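Local coordinates for uncharacterized protein (Xanthomonas axonopodis pv. citri, PDB 3OV5) that forms part of the bacterial type IV secretion system as its VirB7 component, with an N0 domain probably serving at the outer membrane, at residues K16-L19 against E20-A24. Sequence-based numbering, arbitrary orientation.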
ATOM      1  N   LYS A  16       3.821  -1.997  -5.731  1.00  5.11           N
ATOM      2  CA  LYS A  16       2.703  -1.857  -6.646  1.00  5.49           C
ATOM      3  C   LYS A  16       1.941  -3.176  -6.769  1.00  5.56           C
ATOM      4  O   LYS A  16       0.716  -3.152  -6.829  1.00  5.96           O
ATOM      5  CB  LYS A  16       3.190  -1.375  -8.017  1.00  5.98           C
ATOM      6  CG  LYS A  16       2.036  -1.038  -8.967  1.00  6.68           C
ATOM      7  CD  LYS A  16       2.548  -0.519 -10.311  1.00  8.47           C
ATOM      8  CE  LYS A  16       3.321  -1.552 -11.065  1.00 10.13           C
ATOM      9  NZ  LYS A  16       3.750  -1.059 -12.417  1.00 12.21           N
ATOM     10  N   THR A  17       2.662  -4.287  -6.896  1.00  5.77           N
ATOM     11  CA  THR A  17       1.963  -5.554  -7.123  1.00  6.34           C
ATOM     12  C   THR A  17       1.216  -6.018  -5.871  1.00  5.53           C
ATOM     13  O   THR A  17       0.120  -6.600  -5.987  1.00  5.98           O
ATOM     14  CB  THR A  17       2.890  -6.605  -7.717  1.00  7.02           C
ATOM     15  OG1 THR A  17       3.970  -6.888  -6.869  1.00  8.81           O
ATOM     16  CG2 THR A  17       3.360  -6.195  -9.129  1.00 10.17           C
ATOM     17  N   MET A  18       1.774  -5.783  -4.679  1.00  5.17           N
ATOM     18  CA  MET A  18       1.030  -6.071  -3.467  1.00  5.72           C
ATOM     19  C   MET A  18      -0.244  -5.250  -3.443  1.00  4.92           C
ATOM     20  O   MET A  18      -1.340  -5.752  -3.138  1.00  5.53           O
ATOM     21  CB  MET A  18       1.863  -5.791  -2.219  1.00  5.20           C
ATOM     22  CG  MET A  18       1.127  -6.191  -0.941  1.00  5.71           C
ATOM     23  SD  MET A  18       2.064  -5.869   0.549  1.00  6.36           S
ATOM     24  CE  MET A  18       1.989  -4.058   0.571  1.00  7.40           C
ATOM     25  N   LEU A  19      -0.119  -3.958  -3.732  1.00  5.04           N
ATOM     26  CA  LEU A  19      -1.293  -3.088  -3.712  1.00  5.46           C
ATOM     27  C   LEU A  19      -2.303  -3.457  -4.804  1.00  4.95           C
ATOM     28  O   LEU A  19      -3.492  -3.274  -4.610  1.00  5.55           O
ATOM     29  CB  LEU A  19      -0.861  -1.632  -3.802  1.00  5.50           C
ATOM     30  CG  LEU A  19      -0.267  -1.099  -2.498  1.00  5.84           C
ATOM     31  CD1 LEU A  19       0.343   0.270  -2.746  1.00  6.76           C
ATOM     32  CD2 LEU A  19      -1.326  -1.034  -1.420  1.00  8.10           C
ATOM     33  N   GLU A  20      -1.852  -3.933  -5.967  1.00  5.17           N
ATOM     34  CA  GLU A  20      -2.789  -4.411  -6.970  1.00  5.68           C
ATOM     35  C   GLU A  20      -3.652  -5.533  -6.367  1.00  5.65           C
ATOM     36  O   GLU A  20      -4.864  -5.586  -6.600  1.00  5.58           O
ATOM     37  CB  GLU A  20      -2.054  -4.944  -8.208  1.00  6.47           C
ATOM     38  CG  GLU A  20      -1.488  -3.869  -9.074  1.00  9.09           C
ATOM     39  CD  GLU A  20      -0.558  -4.393 -10.149  1.00 11.84           C
ATOM     40  OE1 GLU A  20      -0.096  -3.536 -10.952  1.00 16.07           O
ATOM     41  OE2 GLU A  20      -0.271  -5.603 -10.211  1.00 17.63           O
ATOM     42  N   ARG A  21      -3.012  -6.425  -5.593  1.00  5.43           N
ATOM     43  CA  ARG A  21      -3.758  -7.501  -4.949  1.00  5.78           C
ATOM     44  C   ARG A  21      -4.692  -6.948  -3.878  1.00  5.21           C
ATOM     45  O   ARG A  21      -5.879  -7.342  -3.822  1.00  5.73           O
ATOM     46  CB  ARG A  21      -2.820  -8.581  -4.422  1.00  5.42           C
ATOM     47  CG  ARG A  21      -3.590  -9.744  -3.832  1.00  5.74           C
ATOM     48  CD  ARG A  21      -2.675 -10.892  -3.354  1.00  6.32           C
ATOM     49  NE  ARG A  21      -1.788 -10.430  -2.290  1.00  6.42           N
ATOM     50  CZ  ARG A  21      -2.189 -10.198  -1.044  1.00  6.48           C
ATOM     51  NH1 ARG A  21      -3.401 -10.538  -0.626  1.00  7.67           N
ATOM     52  NH2 ARG A  21      -1.349  -9.630  -0.187  1.00  7.86           N
ATOM     53  N   TRP A  22      -4.192  -6.077  -2.984  1.00  5.24           N
ATOM     54  CA  TRP A  22      -5.093  -5.511  -1.975  1.00  5.83           C
ATOM     55  C   TRP A  22      -6.296  -4.844  -2.636  1.00  5.63           C
ATOM     56  O   TRP A  22      -7.421  -4.943  -2.161  1.00  6.37           O
ATOM     57  CB  TRP A  22      -4.378  -4.480  -1.119  1.00  5.62           C
ATOM     58  CG  TRP A  22      -3.339  -5.033  -0.170  1.00  5.35           C
ATOM     59  CD1 TRP A  22      -2.840  -6.319  -0.082  1.00  5.91           C
ATOM     60  CD2 TRP A  22      -2.656  -4.271   0.841  1.00  5.29           C
ATOM     61  NE1 TRP A  22      -1.889  -6.394   0.929  1.00  5.96           N
ATOM     62  CE2 TRP A  22      -1.759  -5.151   1.505  1.00  5.73           C
ATOM     63  CE3 TRP A  22      -2.735  -2.935   1.253  1.00  6.44           C
ATOM     64  CZ2 TRP A  22      -0.952  -4.721   2.562  1.00  6.45           C
ATOM     65  CZ3 TRP A  22      -1.929  -2.515   2.300  1.00  6.75           C
ATOM     66  CH2 TRP A  22      -1.048  -3.398   2.926  1.00  7.03           C
ATOM     67  N   ALA A  23      -6.053  -4.127  -3.737  1.00  5.69           N
ATOM     68  CA  ALA A  23      -7.125  -3.413  -4.444  1.00  6.60           C
ATOM     69  C   ALA A  23      -8.129  -4.423  -5.035  1.00  6.46           C
ATOM     70  O   ALA A  23      -9.349  -4.315  -4.850  1.00  7.45           O
ATOM     71  CB  ALA A  23      -6.565  -2.525  -5.535  1.00  7.53           C
ATOM     72  N   ALA A  24      -7.618  -5.442  -5.724  1.00  6.60           N
ATOM     73  CA  ALA A  24      -8.460  -6.500  -6.305  1.00  8.23           C
ATOM     74  C   ALA A  24      -9.275  -7.195  -5.218  1.00  7.53           C
ATOM     75  O   ALA A  24     -10.446  -7.546  -5.421  1.00  9.58           O
ATOM     76  CB  ALA A  24      -7.604  -7.493  -7.039  1.00  8.37           C
TER
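M18 and W22 meet one helical turn apart because M18 CG stands opposite its backbone N (chi1 -176°) and the chain then bends at the thioether (chi3 71°), while W22 CG lies opposite its own carbonyl carbon (chi1 -70°), bringing the methyl over the indole. M18 CE sits 4.1 Å from the centroid of the W22 six-membered ring, a CH-pi contact on the face but displaced toward the rim, with CZ2 as its nearest atom. M18 SD lies oblique to the W22 five-membered ring, 4.6 Å from its centroid, a Met-aromatic contact. L19 CD2 lies 3.6 Å from W22 CE3, oblique to the ring. This is the inward side of helix 15-24 in an N0 domain, where M18, L19 and W22 pack on L59 of helix 52-63, while L19 and W22 also rest on L77 of strand 76-81. The indole is fixed by a hydrogen bond from NE1 to the carbonyl of Q7 and an edge-to-face contact with Y6. Alpha-helical bonds link the two segments, the straightest from W22 N to M18 O at 2.9 Å. The E20 carboxylate reaches back between K16 and T17, its OE1 4.8 Å from K16 NZ, too far for a salt bridge, whereas the R21 guanidinium is engaged in salt bridges to D12 and D25.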